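Local coordinates for stress-induced protein 1 (Caenorhabditis elegans, PDB 4YE0) that probably binds unfolding proteins and limits their aggregation through the alpha-crystallin domain held in this piece, at residues A[15-20]-A[78-83]; A[35-40]-A[56-61]; A[63-68]-A[84-89]. All blocks are in the same frame, centred on the assembly; numbering follows the deposited sequence.

Contact 1: residues A[15-20]-A[78-83]; sequences VKLDVA and GQMTID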
loop_
_atom_site.group_PDB
_atom_site.type_symbol
_atom_site.label_atom_id
_atom_site.label_comp_id
_atom_site.label_asym_id
_atom_site.label_seq_id
_atom_site.Cartn_x
_atom_site.Cartn_y
_atom_site.Cartn_z
ATOM N N VAL A 15 17.902 7.960 -2.539
ATOM C CA VAL A 15 16.898 6.919 -2.451
ATOM C C VAL A 15 15.740 7.340 -3.349
ATOM O O VAL A 15 15.466 8.532 -3.488
ATOM C CB VAL A 15 16.427 6.727 -0.997
ATOM C CG1 VAL A 15 15.198 5.839 -0.937
ATOM C CG2 VAL A 15 17.545 6.126 -0.162
ATOM N N LYS A 16 15.083 6.365 -3.971
ATOM C CA LYS A 16 13.900 6.621 -4.789
ATOM C C LYS A 16 12.789 5.648 -4.424
ATOM O O LYS A 16 13.006 4.439 -4.438
ATOM C CB LYS A 16 14.238 6.495 -6.273
ATOM C CG LYS A 16 14.820 7.760 -6.878
ATOM C CD LYS A 16 15.048 7.607 -8.376
ATOM C CE LYS A 16 15.236 8.952 -9.064
ATOM N NZ LYS A 16 16.635 9.451 -8.943
ATOM N N LEU A 17 11.609 6.181 -4.104
ATOM C CA LEU A 17 10.461 5.369 -3.691
ATOM C C LEU A 17 9.294 5.527 -4.655
ATOM O O LEU A 17 9.100 6.595 -5.237
ATOM C CB LEU A 17 9.959 5.781 -2.300
ATOM C CG LEU A 17 10.911 5.853 -1.107
ATOM C CD1 LEU A 17 11.692 4.557 -0.972
ATOM C CD2 LEU A 17 11.844 7.052 -1.218
ATOM N N ASP A 18 8.508 4.460 -4.787
ATOM C CA ASP A 18 7.243 4.501 -5.511
ATOM C C ASP A 18 6.168 4.954 -4.528
ATOM O O ASP A 18 5.819 4.235 -3.593
ATOM C CB ASP A 18 6.899 3.124 -6.089
ATOM C CG ASP A 18 5.690 3.156 -7.018
ATOM O OD1 ASP A 18 5.476 2.157 -7.737
ATOM O OD2 ASP A 18 4.955 4.168 -7.036
ATOM N N VAL A 19 5.640 6.148 -4.769
ATOM C CA VAL A 19 4.805 6.851 -3.807
ATOM C C VAL A 19 3.473 7.299 -4.453
ATOM O O VAL A 19 2.706 8.070 -3.870
ATOM C CB VAL A 19 5.671 7.993 -3.197
ATOM C CG1 VAL A 19 4.954 9.324 -3.081
ATOM C CG2 VAL A 19 6.257 7.552 -1.862
ATOM N N ALA A 20 3.177 6.743 -5.627
ATOM C CA ALA A 20 2.056 7.192 -6.458
ATOM C C ALA A 20 0.672 6.865 -5.890
ATOM O O ALA A 20 -0.306 7.523 -6.236
ATOM C CB ALA A 20 2.187 6.607 -7.857
ATOM N N GLY A 78 4.777 10.462 -9.460
ATOM C CA GLY A 78 4.599 9.890 -8.128
ATOM C C GLY A 78 5.823 9.181 -7.575
ATOM O O GLY A 78 5.702 8.327 -6.696
ATOM N N GLN A 79 7.001 9.530 -8.083
ATOM C CA GLN A 79 8.248 8.973 -7.581
ATOM C C GLN A 79 8.882 9.985 -6.651
ATOM O O GLN A 79 9.138 11.118 -7.049
ATOM C CB GLN A 79 9.211 8.661 -8.724
ATOM C CG GLN A 79 10.530 8.048 -8.266
ATOM C CD GLN A 79 11.529 7.906 -9.398
ATOM O OE1 GLN A 79 11.936 8.897 -10.007
ATOM N NE2 GLN A 79 11.938 6.673 -9.681
ATOM N N MET A 80 9.130 9.574 -5.412
ATOM C CA MET A 80 9.834 10.421 -4.463
ATOM C C MET A 80 11.321 10.147 -4.568
ATOM O O MET A 80 11.740 8.992 -4.634
ATOM C CB MET A 80 9.362 10.154 -3.035
ATOM C CG MET A 80 9.911 11.137 -2.013
ATOM S SD MET A 80 9.153 10.910 -0.393
ATOM C CE MET A 80 9.881 9.354 0.025
ATOM N N THR A 81 12.122 11.203 -4.590
ATOM C CA THR A 81 13.556 11.035 -4.441
ATOM C C THR A 81 14.060 11.879 -3.277
ATOM O O THR A 81 13.688 13.044 -3.113
ATOM C CB THR A 81 14.351 11.307 -5.744
ATOM O OG1 THR A 81 15.756 11.198 -5.478
ATOM C CG2 THR A 81 14.064 12.673 -6.304
ATOM N N ILE A 82 14.878 11.243 -2.449
ATOM C CA ILE A 82 15.504 11.893 -1.323
ATOM C C ILE A 82 16.995 11.830 -1.582
ATOM O O ILE A 82 17.535 10.748 -1.800
ATOM C CB ILE A 82 15.175 11.169 -0.005
ATOM C CG1 ILE A 82 13.659 11.171 0.231
ATOM C CG2 ILE A 82 15.909 11.832 1.152
ATOM C CD1 ILE A 82 13.201 10.261 1.352
ATOM N N ASP A 83 17.658 12.981 -1.575
ATOM C CA ASP A 83 19.096 13.004 -1.813
ATOM C C ASP A 83 19.830 13.993 -0.916
ATOM O O ASP A 83 19.244 14.959 -0.423
ATOM C CB ASP A 83 19.396 13.283 -3.294
ATOM C CG ASP A 83 19.236 14.747 -3.668
ATOM O OD1 ASP A 83 20.135 15.288 -4.344
ATOM O OD2 ASP A 83 18.219 15.360 -3.286
#
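Gly78 meets Val19 where two antiparallel strands of the alpha-crystallin domain, an immunoglobulin-like beta sandwich, begin to pair. Its carbonyl O takes the Val19 N-H at 2.9 Å, just before strand 79-85 starts. With positive phi, Gly78 turns the chain where any CB would run into Ala20 CB. Gln79 comes next, on the same face as Lys16, its CG anti to the backbone N (chi1 -179°) and its chain extended. The flat amide end crosses the lysine chain obliquely, with Gln79 OE1 3.4 Å from Lys16 CE and Gln79 NE2 3.5 Å from Lys16 CD. Met80 turns to the opposite face and packs inward. Its backbone exchanges two hydrogen bonds with Leu17, and a bend at chi3 (70°) presses Met80 CE tightly on Leu17 CD2, at 3.3 Å. Thr81 sits in a non-hydrogen-bonded pair with Lys16, side by side with it, Thr81 CB 3.8 Å from Lys16 CG. An alanine in place of Lys16 would probably leave the Gln79 amide and Thr81 CB without their aliphatic cover, the amide being freer to turn. Thr81 OG1 adds a weak bond to Val15 O, while Val73 takes up backbone bonds on the other side of the strand. Ile82 carries the pairing on: Ile82 N donates to Val15 O at 3.0 Å, and Val15 N to Ile82 O at 2.9 Å.

Contact 2: residues A[35-40]-A[56-61]; sequences VLTIEG and TRQFTL. With SO4 (sulfate ion), chain D.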
loop_
_atom_site.group_PDB
_atom_site.type_symbol
_atom_site.label_atom_id
_atom_site.label_comp_id
_atom_site.label_asym_id
_atom_site.label_seq_id
_atom_site.Cartn_x
_atom_site.Cartn_y
_atom_site.Cartn_z
ATOM N N VAL A 35 18.406 8.170 11.229
ATOM C CA VAL A 35 17.309 7.299 10.815
ATOM C C VAL A 35 16.247 8.083 10.034
ATOM O O VAL A 35 15.642 9.027 10.541
ATOM C CB VAL A 35 16.695 6.552 12.017
ATOM C CG1 VAL A 35 15.516 5.691 11.578
ATOM C CG2 VAL A 35 17.761 5.690 12.687
ATOM N N LEU A 36 16.047 7.669 8.787
ATOM C CA LEU A 36 15.104 8.295 7.884
ATOM C C LEU A 36 13.848 7.436 7.762
ATOM O O LEU A 36 13.926 6.251 7.428
ATOM C CB LEU A 36 15.761 8.466 6.513
ATOM C CG LEU A 36 15.067 9.400 5.530
ATOM C CD1 LEU A 36 15.103 10.830 6.036
ATOM C CD2 LEU A 36 15.733 9.302 4.170
ATOM N N THR A 37 12.700 8.044 8.033
ATOM C CA THR A 37 11.407 7.376 8.021
ATOM C C THR A 37 10.476 8.035 7.009
ATOM O O THR A 37 10.228 9.235 7.091
ATOM C CB THR A 37 10.759 7.461 9.418
ATOM O OG1 THR A 37 11.639 6.875 10.386
ATOM C CG2 THR A 37 9.427 6.733 9.454
ATOM N N ILE A 38 9.967 7.248 6.061
ATOM C CA ILE A 38 8.965 7.719 5.109
ATOM C C ILE A 38 7.659 6.981 5.357
ATOM O O ILE A 38 7.629 5.749 5.357
ATOM C CB ILE A 38 9.389 7.478 3.648
ATOM C CG1 ILE A 38 10.756 8.113 3.373
ATOM C CG2 ILE A 38 8.330 8.019 2.697
ATOM C CD1 ILE A 38 11.925 7.176 3.581
ATOM N N GLU A 39 6.584 7.743 5.540
ATOM C CA GLU A 39 5.271 7.196 5.864
ATOM C C GLU A 39 4.198 7.728 4.928
ATOM O O GLU A 39 4.212 8.899 4.551
ATOM C CB GLU A 39 4.881 7.562 7.300
ATOM C CG GLU A 39 5.528 6.690 8.355
ATOM C CD GLU A 39 5.067 7.029 9.761
ATOM O OE1 GLU A 39 3.857 7.268 9.962
ATOM O OE2 GLU A 39 5.920 7.048 10.672
ATOM N N GLY A 40 3.259 6.858 4.582
ATOM C CA GLY A 40 2.084 7.236 3.812
ATOM C C GLY A 40 0.844 6.686 4.486
ATOM O O GLY A 40 0.827 5.526 4.900
ATOM N N THR A 56 5.188 2.276 5.801
ATOM C CA THR A 56 6.260 2.906 6.541
ATOM C C THR A 56 7.561 2.288 6.058
ATOM O O THR A 56 7.728 1.069 6.094
ATOM C CB THR A 56 6.097 2.696 8.056
ATOM O OG1 THR A 56 4.781 3.090 8.452
ATOM C CG2 THR A 56 7.127 3.515 8.838
ATOM N N ARG A 57 8.466 3.132 5.578
ATOM C CA ARG A 57 9.779 2.694 5.127
ATOM C C ARG A 57 10.806 3.422 5.968
ATOM O O ARG A 57 10.735 4.639 6.133
ATOM C CB ARG A 57 9.977 3.028 3.651
ATOM C CG ARG A 57 11.343 2.662 3.085
ATOM C CD ARG A 57 11.457 1.191 2.715
ATOM N NE ARG A 57 10.463 0.782 1.725
ATOM C CZ ARG A 57 10.373 -0.442 1.207
ATOM N NH1 ARG A 57 9.426 -0.715 0.319
ATOM N NH2 ARG A 57 11.223 -1.398 1.564
ATOM N N GLN A 58 11.757 2.673 6.507
ATOM C CA GLN A 58 12.766 3.251 7.369
ATOM C C GLN A 58 14.136 2.695 7.035
ATOM O O GLN A 58 14.280 1.505 6.766
ATOM C CB GLN A 58 12.411 2.973 8.826
ATOM C CG GLN A 58 13.369 3.573 9.834
ATOM C CD GLN A 58 12.885 3.371 11.254
ATOM O OE1 GLN A 58 11.912 3.991 11.679
ATOM N NE2 GLN A 58 13.555 2.491 11.994
ATOM N N PHE A 59 15.139 3.566 7.035
ATOM C CA PHE A 59 16.526 3.130 6.912
ATOM C C PHE A 59 17.488 4.098 7.576
ATOM O O PHE A 59 17.145 5.246 7.870
ATOM C CB PHE A 59 16.920 2.894 5.449
ATOM C CG PHE A 59 16.292 3.853 4.490
ATOM C CD1 PHE A 59 16.897 5.064 4.208
ATOM C CD2 PHE A 59 15.094 3.540 3.864
ATOM C CE1 PHE A 59 16.317 5.951 3.320
ATOM C CE2 PHE A 59 14.508 4.421 2.975
ATOM C CZ PHE A 59 15.120 5.630 2.704
ATOM N N THR A 60 18.690 3.602 7.833
ATOM C CA THR A 60 19.721 4.370 8.503
ATOM C C THR A 60 20.668 4.904 7.445
ATOM O O THR A 60 21.245 4.137 6.679
ATOM C CB THR A 60 20.495 3.500 9.511
ATOM O OG1 THR A 60 19.580 2.934 10.458
ATOM C CG2 THR A 60 21.538 4.326 10.253
ATOM N N LEU A 61 20.793 6.227 7.396
ATOM C CA LEU A 61 21.735 6.892 6.503
ATOM C C LEU A 61 23.162 6.601 6.945
ATOM O O LEU A 61 23.420 6.448 8.143
ATOM C CB LEU A 61 21.509 8.410 6.523
ATOM C CG LEU A 61 20.429 9.046 5.635
ATOM C CD1 LEU A 61 19.500 8.043 4.965
ATOM C CD2 LEU A 61 19.632 10.068 6.432
HETATM S S SO4 D . 9.575 -4.803 0.943
HETATM O O1 SO4 D . 10.864 -4.080 0.908
HETATM O O2 SO4 D . 9.821 -6.246 1.174
HETATM O O3 SO4 D . 8.870 -4.618 -0.347
HETATM O O4 SO4 D . 8.740 -4.274 2.042
#
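Phe59 and Ile38 meet in the apolar centre of this antiparallel pair, Ile38 CD1 approaching Phe59 CZ obliquely at 3.7 Å. The chi1 of Phe59 (36°) puts CG between the backbone N and the carbonyl carbon, the crowded position, and the ring lies with one face under Leu36 O. Beside it and pointing the same way runs Leu36, whose CD2 comes within 3.5 Å of Phe59 CE1. That same methyl also reaches Leu61 CD1, at 4.1 Å. Val15 and Ile82 of the other sheet close over this group. Around it the backbones bond in two reciprocal pairs, Leu36 with Phe59 and Ile38 with Arg57; the Ile38 N to Arg57 O bond is short, 2.7 Å, and almost straight at 171°.

On the opposite face the residues are more polar. Val35 CG1 lies 3.5 Å from Gln58 CG, and Glu39 runs beside Thr56, its CG 3.6 Å from Thr56 CG2. Back on the face of Phe59 and Ile38, Arg57 bends at chi2 and chi3 and its end leads away from strand 35-40. NH1 of Arg57 bonds to Gly1 O, and Arg57 NH2 points in plane at O1 of a sulfate, 2.8 Å away. The ion, probably from the crystallisation liquor, is shared with Ser51 and Arg53 of the second subunit. Thr56, Arg57 and Gln58 also pair antiparallel with a strand of that subunit, so this hairpin continues the sheet across the interface, the dimerisation mode characteristic of metazoan alpha-crystallin domains.

Contact 3: residues A[63-68]-A[84-89]; sequences KDVDLA and APKTGS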
loop_
_atom_site.group_PDB
_atom_site.type_symbol
_atom_site.label_atom_id
_atom_site.label_comp_id
_atom_site.label_asym_id
_atom_site.label_seq_id
_atom_site.Cartn_x
_atom_site.Cartn_y
_atom_site.Cartn_z
ATOM N N LYS A 63 27.032 7.399 7.946
ATOM C CA LYS A 63 27.618 8.423 8.820
ATOM C C LYS A 63 28.073 9.604 7.959
ATOM O O LYS A 63 28.011 10.768 8.367
ATOM C CB LYS A 63 28.816 7.843 9.588
ATOM C CG LYS A 63 28.556 6.519 10.307
ATOM C CD LYS A 63 29.850 5.819 10.698
ATOM C CE LYS A 63 30.564 6.544 11.827
ATOM N NZ LYS A 63 31.718 5.761 12.358
ATOM N N ASP A 64 28.518 9.252 6.757
ATOM C CA ASP A 64 28.985 10.156 5.705
ATOM C C ASP A 64 28.008 11.262 5.247
ATOM O O ASP A 64 28.440 12.292 4.723
ATOM C CB ASP A 64 29.330 9.277 4.486
ATOM C CG ASP A 64 30.415 9.859 3.606
ATOM O OD1 ASP A 64 30.895 10.981 3.870
ATOM O OD2 ASP A 64 30.796 9.168 2.635
ATOM N N VAL A 65 26.705 11.052 5.420
ATOM C CA VAL A 65 25.705 11.936 4.806
ATOM C C VAL A 65 25.633 13.308 5.484
ATOM O O VAL A 65 25.638 13.414 6.712
ATOM C CB VAL A 65 24.301 11.284 4.784
ATOM C CG1 VAL A 65 23.273 12.227 4.170
ATOM C CG2 VAL A 65 24.336 9.976 4.006
ATOM N N ASP A 66 25.569 14.358 4.668
ATOM C CA ASP A 66 25.396 15.719 5.165
ATOM C C ASP A 66 23.906 15.963 5.406
ATOM O O ASP A 66 23.165 16.316 4.487
ATOM C CB ASP A 66 25.969 16.729 4.160
ATOM C CG ASP A 66 25.803 18.169 4.607
ATOM O OD1 ASP A 66 25.542 18.420 5.803
ATOM O OD2 ASP A 66 25.936 19.062 3.747
ATOM N N LEU A 67 23.481 15.777 6.654
ATOM C CA LEU A 67 22.060 15.801 7.013
ATOM C C LEU A 67 21.427 17.188 6.913
ATOM O O LEU A 67 20.210 17.304 6.809
ATOM C CB LEU A 67 21.853 15.245 8.427
ATOM C CG LEU A 67 22.407 13.845 8.723
ATOM C CD1 LEU A 67 22.101 13.448 10.155
ATOM C CD2 LEU A 67 21.851 12.799 7.775
ATOM N N ALA A 68 22.250 18.232 6.948
ATOM C CA ALA A 68 21.766 19.610 6.824
ATOM C C ALA A 68 21.239 19.954 5.426
ATOM O O ALA A 68 20.465 20.903 5.276
ATOM C CB ALA A 68 22.873 20.580 7.208
ATOM N N ALA A 84 21.116 13.727 -0.709
ATOM C CA ALA A 84 21.981 14.595 0.083
ATOM C C ALA A 84 23.439 14.416 -0.343
ATOM O O ALA A 84 23.833 13.325 -0.755
ATOM C CB ALA A 84 21.820 14.278 1.561
ATOM N N PRO A 85 24.245 15.489 -0.261
ATOM C CA PRO A 85 25.684 15.308 -0.466
ATOM C C PRO A 85 26.352 14.643 0.735
ATOM O O PRO A 85 25.779 14.617 1.829
ATOM C CB PRO A 85 26.203 16.738 -0.649
ATOM C CG PRO A 85 25.190 17.612 0.003
ATOM C CD PRO A 85 23.871 16.911 -0.129
ATOM N N LYS A 86 27.547 14.099 0.524
ATOM C CA LYS A 86 28.344 13.564 1.622
ATOM C C LYS A 86 29.113 14.695 2.300
ATOM O O LYS A 86 29.273 15.776 1.731
ATOM C CB LYS A 86 29.302 12.483 1.119
ATOM C CG LYS A 86 28.617 11.305 0.439
ATOM C CD LYS A 86 27.514 10.705 1.301
ATOM C CE LYS A 86 27.041 9.358 0.780
ATOM N NZ LYS A 86 28.004 8.254 1.060
ATOM N N THR A 87 29.575 14.441 3.523
ATOM C CA THR A 87 30.249 15.464 4.324
ATOM C C THR A 87 31.575 15.932 3.716
ATOM O O THR A 87 31.885 17.122 3.757
ATOM C CB THR A 87 30.496 14.983 5.774
ATOM O OG1 THR A 87 30.955 13.625 5.766
ATOM C CG2 THR A 87 29.214 15.068 6.595
ATOM N N GLY A 88 32.345 15.007 3.145
ATOM C CA GLY A 88 33.661 15.337 2.589
ATOM C C GLY A 88 33.722 15.337 1.072
ATOM O O GLY A 88 34.747 14.970 0.496
ATOM N N SER A 89 32.642 15.769 0.424
ATOM C CA SER A 89 32.537 15.699 -1.036
ATOM C C SER A 89 33.306 16.821 -1.745
ATOM O O SER A 89 33.950 16.575 -2.769
ATOM C CB SER A 89 31.070 15.699 -1.475
ATOM O OG SER A 89 30.420 16.900 -1.090
#
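Asp64 and Thr87 make the main polar link between the loop 63-68 and the turn that follows strand 79-85, and it is a double one. Asp64 O accepts the backbone N-H of Thr87 at 2.7 Å and also its hydroxyl, Thr87 OG1, at 3.0 Å. The first donor arrives nearly along the C=O axis; the second stands well to the side, 34° out of the carbonyl plane. Thr87 can do both because its chi1 (43°) holds OG1 between the backbone N and the carbonyl carbon. Two residues on, Asp66 N donates to Pro85 O at 2.9 Å. These backbone bonds frame a single bridge, Val65 with Lys86. The type I turn from Lys86 to Ser89 then leads the chain off, with Ser89 OG bonded back to Lys86 O at 3.2 Å.

Charge adds a looser tie. Lys86 crosses Asp64 at about a right angle, its CD 3.8 Å from Asp64 CG, so the lysine chain lies against the carboxylate. Bends at chi2 and chi4 bring its ammonium to Asp64 OD2, a salt bridge with NZ to OD2 at 3.3 Å and weak as a hydrogen bond. The ammonium also bonds Thr9 O, its strongest partner, and Asn8 OD1. The carboxylate of Asp66 looks elsewhere, OD2 bonding to ND1 of His69.

The apolar share is small: Val65 CG1 rests on Ala84 CB at 3.6 Å.

No helix takes part. The loop 63-68, between strands 49-60 and 71-74, is laid against the end of strand 79-85 and the turn beyond it. Ala84 of that strand makes backbone bonds to Phe13 of strand 12-18; Val65 and Lys86 also touch Phe13.

Overall arrangement
From the N terminus, strand 12-18 is joined by 79-85 only after most of the chain has passed, so contact 1 closes the longest loop of the three. Contact 2 lies nested inside that loop, the hairpin of strands 35-45 and 49-60 closing on itself. The chain then enters 63-68, and contact 3 ties this passage to 84-89; it follows contact 2 in series but crosses contact 1, whose second segment it extends. The two sheets meet between contacts 1 and 2: Met80 CE lies 3.4 Å from Ile38 CG2, and Val15 CG1 3.6 Å from Phe59 CZ. Contact 3 reaches contact 2 through Leu67 against Leu61, fastening the connection between the sheets at one end of the sandwich.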